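Local coordinates for adhesion G-protein coupled receptor G6 (Danio rerio, PDB 6V55) that is an adhesion G-protein coupled receptor, linked to myelination, whose large calcium-binding extracellular region probably serves in cell adhesion and in control of receptor signalling, at residues M446-W460 with Y492-C504. Numbering follows the deposited sequence.
Sequences MENCQADEFPVHYRW and YTSFWALPDRGNC. With NAG (2-acetamido-2-deoxy-beta-D-glucopyranose), chain K; NAG (2-acetamido-2-deoxy-beta-D-glucopyranose), chain I.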
loop_
_atom_site.group_PDB
_atom_site.type_symbol
_atom_site.label_atom_id
_atom_site.label_comp_id
_atom_site.label_asym_id
_atom_site.label_seq_id
_atom_site.Cartn_x
_atom_site.Cartn_y
_atom_site.Cartn_z
ATOM N N MET A 446 11.834 -12.961 17.819
ATOM C CA MET A 446 10.472 -13.193 18.282
ATOM C C MET A 446 9.466 -12.694 17.255
ATOM O O MET A 446 9.570 -11.561 16.767
ATOM C CB MET A 446 10.249 -12.501 19.617
ATOM C CG MET A 446 8.825 -12.414 20.033
ATOM S SD MET A 446 8.576 -13.511 21.374
ATOM C CE MET A 446 9.319 -12.581 22.677
ATOM N N GLU A 447 8.519 -13.568 16.920
ATOM C CA GLU A 447 7.626 -13.372 15.795
ATOM C C GLU A 447 6.630 -12.273 16.113
ATOM O O GLU A 447 6.158 -12.155 17.249
ATOM C CB GLU A 447 6.897 -14.680 15.482
ATOM C CG GLU A 447 7.827 -15.860 15.092
ATOM C CD GLU A 447 8.408 -16.663 16.287
ATOM O OE1 GLU A 447 9.598 -17.034 16.215
ATOM O OE2 GLU A 447 7.696 -16.893 17.291
ATOM N N ASN A 448 6.374 -11.432 15.112
ATOM C CA ASN A 448 5.362 -10.391 15.183
ATOM C C ASN A 448 3.974 -10.992 15.367
ATOM O O ASN A 448 3.693 -12.087 14.875
ATOM C CB ASN A 448 5.367 -9.579 13.886
ATOM C CG ASN A 448 6.543 -8.678 13.775
ATOM O OD1 ASN A 448 7.201 -8.396 14.765
ATOM N ND2 ASN A 448 6.810 -8.192 12.570
ATOM N N CYS A 449 3.100 -10.267 16.072
ATOM C CA CYS A 449 1.680 -10.592 16.016
ATOM C C CYS A 449 1.169 -10.302 14.611
ATOM O O CYS A 449 1.409 -9.221 14.067
ATOM C CB CYS A 449 0.880 -9.791 17.037
ATOM S SG CYS A 449 1.294 -10.074 18.767
ATOM N N GLN A 450 0.506 -11.282 14.006
ATOM C CA GLN A 450 0.024 -11.136 12.644
ATOM C C GLN A 450 -1.146 -10.166 12.595
ATOM O O GLN A 450 -1.796 -9.891 13.611
ATOM C CB GLN A 450 -0.397 -12.493 12.070
ATOM C CG GLN A 450 0.765 -13.450 11.844
ATOM C CD GLN A 450 1.812 -12.898 10.873
ATOM O OE1 GLN A 450 2.817 -12.327 11.296
ATOM N NE2 GLN A 450 1.586 -13.079 9.574
ATOM N N ALA A 451 -1.375 -9.616 11.399
ATOM C CA ALA A 451 -2.580 -8.841 11.136
ATOM C C ALA A 451 -3.819 -9.703 11.329
ATOM O O ALA A 451 -3.825 -10.877 10.952
ATOM C CB ALA A 451 -2.550 -8.282 9.726
ATOM N N ASP A 452 -4.854 -9.124 11.951
ATOM C CA ASP A 452 -5.932 -9.908 12.553
ATOM C C ASP A 452 -7.156 -9.025 12.790
ATOM O O ASP A 452 -7.030 -7.949 13.385
ATOM C CB ASP A 452 -5.455 -10.523 13.877
ATOM C CG ASP A 452 -6.537 -11.315 14.573
ATOM O OD1 ASP A 452 -7.020 -12.288 13.949
ATOM O OD2 ASP A 452 -6.905 -10.979 15.734
ATOM N N GLU A 453 -8.336 -9.478 12.347
ATOM C CA GLU A 453 -9.583 -8.722 12.514
ATOM C C GLU A 453 -10.372 -9.303 13.687
ATOM O O GLU A 453 -10.985 -10.370 13.567
ATOM C CB GLU A 453 -10.410 -8.741 11.232
ATOM C CG GLU A 453 -11.789 -8.046 11.314
ATOM C CD GLU A 453 -12.345 -7.717 9.929
ATOM O OE1 GLU A 453 -13.397 -7.026 9.821
ATOM O OE2 GLU A 453 -11.705 -8.143 8.936
ATOM N N PHE A 454 -10.340 -8.602 14.832
ATOM C CA PHE A 454 -11.158 -8.991 15.979
ATOM C C PHE A 454 -11.522 -7.753 16.797
ATOM O O PHE A 454 -10.628 -6.983 17.174
ATOM C CB PHE A 454 -10.484 -10.022 16.886
ATOM C CG PHE A 454 -11.325 -10.385 18.084
ATOM C CD1 PHE A 454 -12.549 -11.043 17.914
ATOM C CD2 PHE A 454 -10.931 -10.015 19.365
ATOM C CE1 PHE A 454 -13.352 -11.345 19.002
ATOM C CE2 PHE A 454 -11.717 -10.323 20.456
ATOM C CZ PHE A 454 -12.932 -10.986 20.275
ATOM N N PRO A 455 -12.831 -7.461 16.999
ATOM C CA PRO A 455 -13.981 -8.076 16.325
ATOM C C PRO A 455 -14.144 -7.542 14.894
ATOM O O PRO A 455 -13.182 -6.962 14.367
ATOM C CB PRO A 455 -15.164 -7.668 17.205
ATOM C CG PRO A 455 -14.768 -6.373 17.775
ATOM C CD PRO A 455 -13.265 -6.450 17.982
ATOM N N VAL A 456 -15.300 -7.766 14.268
ATOM C CA VAL A 456 -15.470 -7.372 12.878
ATOM C C VAL A 456 -15.467 -5.844 12.783
ATOM O O VAL A 456 -15.836 -5.148 13.747
ATOM C CB VAL A 456 -16.733 -8.046 12.307
ATOM C CG1 VAL A 456 -18.018 -7.414 12.841
ATOM C CG2 VAL A 456 -16.725 -8.052 10.778
ATOM N N HIS A 457 -14.838 -5.342 11.702
ATOM C CA HIS A 457 -14.476 -3.947 11.413
ATOM C C HIS A 457 -13.393 -3.389 12.334
ATOM O O HIS A 457 -13.179 -2.172 12.360
ATOM C CB HIS A 457 -15.672 -2.978 11.410
ATOM C CG HIS A 457 -16.914 -3.539 10.793
ATOM N ND1 HIS A 457 -17.122 -3.555 9.431
ATOM C CD2 HIS A 457 -17.996 -4.133 11.353
ATOM C CE1 HIS A 457 -18.285 -4.127 9.179
ATOM N NE2 HIS A 457 -18.833 -4.489 10.327
ATOM N N TYR A 458 -12.650 -4.226 13.056
ATOM C CA TYR A 458 -11.495 -3.746 13.829
ATOM C C TYR A 458 -10.278 -4.478 13.292
ATOM O O TYR A 458 -9.941 -5.568 13.765
ATOM C CB TYR A 458 -11.668 -3.978 15.322
ATOM C CG TYR A 458 -12.630 -3.013 15.932
ATOM C CD1 TYR A 458 -12.176 -1.858 16.554
ATOM C CD2 TYR A 458 -14.005 -3.240 15.860
ATOM C CE1 TYR A 458 -13.073 -0.947 17.099
ATOM C CE2 TYR A 458 -14.914 -2.336 16.396
ATOM C CZ TYR A 458 -14.441 -1.187 17.016
ATOM O OH TYR A 458 -15.342 -0.280 17.552
ATOM N N ARG A 459 -9.620 -3.891 12.303
ATOM C CA ARG A 459 -8.561 -4.572 11.574
ATOM C C ARG A 459 -7.207 -4.132 12.123
ATOM O O ARG A 459 -6.776 -2.994 11.914
ATOM C CB ARG A 459 -8.685 -4.297 10.083
ATOM C CG ARG A 459 -9.819 -5.023 9.440
ATOM C CD ARG A 459 -9.541 -5.222 7.977
ATOM N NE ARG A 459 -10.740 -5.681 7.285
ATOM C CZ ARG A 459 -10.877 -5.705 5.959
ATOM N NH1 ARG A 459 -9.876 -5.304 5.181
ATOM N NH2 ARG A 459 -12.009 -6.141 5.408
ATOM N N TRP A 460 -6.554 -5.020 12.812
ATOM C CA TRP A 460 -5.329 -4.632 13.487
ATOM C C TRP A 460 -4.153 -5.005 12.609
ATOM O O TRP A 460 -4.106 -6.136 12.125
ATOM C CB TRP A 460 -5.220 -5.337 14.832
ATOM C CG TRP A 460 -6.427 -5.171 15.684
ATOM C CD1 TRP A 460 -7.508 -6.013 15.773
ATOM C CD2 TRP A 460 -6.696 -4.081 16.567
ATOM N NE1 TRP A 460 -8.442 -5.502 16.649
ATOM C CE2 TRP A 460 -7.964 -4.321 17.156
ATOM C CE3 TRP A 460 -6.001 -2.908 16.901
ATOM C CZ2 TRP A 460 -8.541 -3.448 18.069
ATOM C CZ3 TRP A 460 -6.577 -2.038 17.822
ATOM C CH2 TRP A 460 -7.839 -2.322 18.396
ATOM N N TYR A 492 7.799 -17.891 25.661
ATOM C CA TYR A 492 8.531 -16.799 24.979
ATOM C C TYR A 492 8.100 -16.646 23.524
ATOM O O TYR A 492 8.926 -16.478 22.623
ATOM C CB TYR A 492 10.055 -16.952 25.113
ATOM C CG TYR A 492 10.476 -16.992 26.568
ATOM C CD1 TYR A 492 9.837 -16.177 27.507
ATOM C CD2 TYR A 492 11.473 -17.856 27.014
ATOM C CE1 TYR A 492 10.160 -16.221 28.842
ATOM C CE2 TYR A 492 11.824 -17.901 28.375
ATOM C CZ TYR A 492 11.150 -17.065 29.268
ATOM O OH TYR A 492 11.424 -17.055 30.605
ATOM N N THR A 493 6.792 -16.764 23.304
ATOM C CA THR A 493 6.126 -16.494 22.042
ATOM C C THR A 493 5.218 -15.291 22.240
ATOM O O THR A 493 4.877 -14.940 23.373
ATOM C CB THR A 493 5.287 -17.688 21.596
ATOM O OG1 THR A 493 4.270 -17.931 22.584
ATOM C CG2 THR A 493 6.166 -18.932 21.457
ATOM N N SER A 494 4.805 -14.668 21.139
ATOM C CA SER A 494 3.959 -13.491 21.220
ATOM C C SER A 494 2.501 -13.827 20.917
ATOM O O SER A 494 2.186 -14.806 20.225
ATOM C CB SER A 494 4.427 -12.422 20.251
ATOM O OG SER A 494 4.336 -12.932 18.937
ATOM N N PHE A 495 1.604 -12.990 21.435
ATOM C CA PHE A 495 0.177 -13.201 21.254
ATOM C C PHE A 495 -0.531 -11.855 21.320
ATOM O O PHE A 495 -0.093 -10.939 22.026
ATOM C CB PHE A 495 -0.387 -14.169 22.304
ATOM C CG PHE A 495 -0.521 -13.572 23.685
ATOM C CD1 PHE A 495 0.588 -13.445 24.509
ATOM C CD2 PHE A 495 -1.761 -13.161 24.177
ATOM C CE1 PHE A 495 0.468 -12.904 25.790
ATOM C CE2 PHE A 495 -1.878 -12.605 25.458
ATOM C CZ PHE A 495 -0.769 -12.479 26.255
ATOM N N TRP A 496 -1.646 -11.753 20.607
ATOM C CA TRP A 496 -2.490 -10.578 20.739
ATOM C C TRP A 496 -3.250 -10.630 22.052
ATOM O O TRP A 496 -4.018 -11.568 22.296
ATOM C CB TRP A 496 -3.499 -10.507 19.601
ATOM C CG TRP A 496 -3.074 -9.830 18.325
ATOM C CD1 TRP A 496 -3.061 -10.393 17.076
ATOM C CD2 TRP A 496 -2.671 -8.452 18.150
ATOM N NE1 TRP A 496 -2.652 -9.466 16.146
ATOM C CE2 TRP A 496 -2.405 -8.270 16.772
ATOM C CE3 TRP A 496 -2.487 -7.365 19.025
ATOM C CZ2 TRP A 496 -1.966 -7.044 16.244
ATOM C CZ3 TRP A 496 -2.061 -6.143 18.498
ATOM C CH2 TRP A 496 -1.799 -5.999 17.119
ATOM N N ALA A 497 -3.116 -9.581 22.864
ATOM C CA ALA A 497 -4.060 -9.366 23.958
ATOM C C ALA A 497 -5.449 -8.987 23.434
ATOM O O ALA A 497 -5.678 -8.785 22.233
ATOM C CB ALA A 497 -3.579 -8.267 24.898
ATOM N N LEU A 498 -6.380 -8.865 24.373
ATOM C CA LEU A 498 -7.739 -8.477 24.046
ATOM C C LEU A 498 -7.790 -7.004 23.643
ATOM O O LEU A 498 -7.029 -6.185 24.176
ATOM C CB LEU A 498 -8.641 -8.711 25.242
ATOM C CG LEU A 498 -9.296 -10.081 25.383
ATOM C CD1 LEU A 498 -10.200 -9.986 26.580
ATOM C CD2 LEU A 498 -10.091 -10.512 24.131
ATOM N N PRO A 499 -8.633 -6.650 22.674
ATOM C CA PRO A 499 -8.791 -5.238 22.322
ATOM C C PRO A 499 -9.541 -4.462 23.398
ATOM O O PRO A 499 -10.477 -4.971 24.019
ATOM C CB PRO A 499 -9.589 -5.287 21.013
ATOM C CG PRO A 499 -10.263 -6.594 21.017
ATOM C CD PRO A 499 -9.341 -7.532 21.731
ATOM N N ASP A 500 -9.103 -3.216 23.618
ATOM C CA ASP A 500 -9.769 -2.267 24.507
ATOM C C ASP A 500 -10.705 -1.416 23.657
ATOM O O ASP A 500 -10.287 -0.426 23.055
ATOM C CB ASP A 500 -8.744 -1.413 25.248
ATOM C CG ASP A 500 -9.382 -0.308 26.105
ATOM O OD1 ASP A 500 -10.554 -0.424 26.562
ATOM O OD2 ASP A 500 -8.681 0.695 26.339
ATOM N N ARG A 501 -11.983 -1.763 23.654
ATOM C CA ARG A 501 -12.979 -0.988 22.928
ATOM C C ARG A 501 -13.840 -0.128 23.851
ATOM O O ARG A 501 -14.973 0.210 23.505
ATOM C CB ARG A 501 -13.855 -1.915 22.092
ATOM C CG ARG A 501 -13.084 -2.523 20.950
ATOM C CD ARG A 501 -14.003 -3.178 19.952
ATOM N NE ARG A 501 -14.718 -4.289 20.552
ATOM C CZ ARG A 501 -16.036 -4.390 20.550
ATOM N NH1 ARG A 501 -16.764 -3.452 19.963
ATOM N NH2 ARG A 501 -16.622 -5.436 21.115
ATOM N N GLY A 502 -13.299 0.254 25.012
ATOM C CA GLY A 502 -14.072 0.933 26.040
ATOM C C GLY A 502 -14.521 2.340 25.690
ATOM O O GLY A 502 -15.526 2.803 26.242
ATOM N N ASN A 503 -13.816 3.024 24.780
ATOM C CA ASN A 503 -14.207 4.350 24.322
ATOM C C ASN A 503 -15.077 4.304 23.058
ATOM O O ASN A 503 -15.372 5.356 22.477
ATOM C CB ASN A 503 -12.958 5.212 24.077
ATOM C CG ASN A 503 -12.124 5.437 25.343
ATOM O OD1 ASN A 503 -12.484 4.981 26.428
ATOM N ND2 ASN A 503 -11.005 6.149 25.199
ATOM N N CYS A 504 -15.513 3.120 22.633
ATOM C CA CYS A 504 -16.194 2.958 21.357
ATOM C C CYS A 504 -17.702 2.820 21.551
ATOM O O CYS A 504 -18.179 2.293 22.564
ATOM C CB CYS A 504 -15.670 1.727 20.603
ATOM S SG CYS A 504 -13.988 1.795 19.949
HETATM C C1 NAG K . -10.101 6.446 26.289
HETATM C C2 NAG K . -8.654 6.137 25.852
HETATM C C3 NAG K . -7.651 6.506 26.967
HETATM C C4 NAG K . -7.847 7.952 27.422
HETATM C C5 NAG K . -9.306 8.179 27.845
HETATM C C6 NAG K . -9.612 9.608 28.254
HETATM C C7 NAG K . -8.150 4.383 24.221
HETATM C C8 NAG K . -8.085 2.911 23.953
HETATM N N2 NAG K . -8.522 4.742 25.457
HETATM O O3 NAG K . -6.315 6.340 26.496
HETATM O O4 NAG K . -6.946 8.283 28.478
HETATM O O5 NAG K . -10.193 7.842 26.756
HETATM O O6 NAG K . -9.956 10.448 27.157
HETATM O O7 NAG K . -7.865 5.216 23.357
HETATM C C1 NAG I . 3.139 -21.974 23.818
HETATM C C2 NAG I . 1.964 -21.474 24.694
HETATM C C3 NAG I . 0.617 -21.831 24.033
HETATM C C4 NAG I . 0.566 -21.369 22.577
HETATM C C5 NAG I . 1.787 -21.886 21.801
HETATM C C6 NAG I . 1.851 -21.400 20.367
HETATM C C7 NAG I . 1.727 -21.448 27.162
HETATM C C8 NAG I . 1.951 -22.233 28.423
HETATM N N2 NAG I . 2.070 -22.064 26.024
HETATM O O3 NAG I . -0.456 -21.246 24.762
HETATM O O4 NAG I . -0.640 -21.810 21.957
HETATM O O5 NAG I . 2.998 -21.455 22.454
HETATM O O6 NAG I . 3.023 -20.637 20.103
HETATM O O7 NAG I . 1.242 -20.316 27.176
#
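Trp496 and Cys449 form the tightly packed middle of this contact. The Cys449 CB lies over one face of the indole, 3.7 Å from the centroid of its five-membered ring, with SG over the same face in a sulfur-aromatic contact. A cysteine is slim enough for its CB and sulfur to sit over a wide ring while the disulfide to Cys485 ties its loop to strand 480-488. The indole also hydrogen-bonds at its edge: Trp496 NE1 reaches Gln450 O at 2.7 Å, nearly in the ring plane and close to the C=O axis. With an alanine in place of Trp496, Gln450 O would probably lose this donor and Cys449 the ring face it packs on. Two residues before the tryptophan, Ser494 turns OG between its backbone N and carbonyl carbon (chi1 62°), which brings the hydroxyl 2.6 Å from Glu447 O; so small a residue bridges the two segments without parting them.

Strand 493-496 edges a three-stranded antiparallel sheet, while 452-453 and 459-460 make a hairpin closed by a type II turn. With the disulfides Cys449-Cys485 and Cys473-Cys504, this small cystine-rich unit fits the hormone receptor (HormR) domain found ahead of the GAIN domain in many adhesion receptors. The wide indole of Trp460 reaches Pro499, CZ2 being 3.6 Å from Pro499 CB, while its NE1 donates to Phe454 O within the hairpin.

The far end faces solvent: Phe454 presents a ring edge, CD2 lying 3.8 Å from Pro499 CD, and Arg501 is likewise exposed. Its long aliphatic stem still covers the buried Tyr458, CD lying 3.7 Å from the ring centroid, and bends at chi3 (-63°) to set one face of the charged guanidinium on Pro455 CG. Just beyond, Asn503 carries its N-linked glycan through ND2.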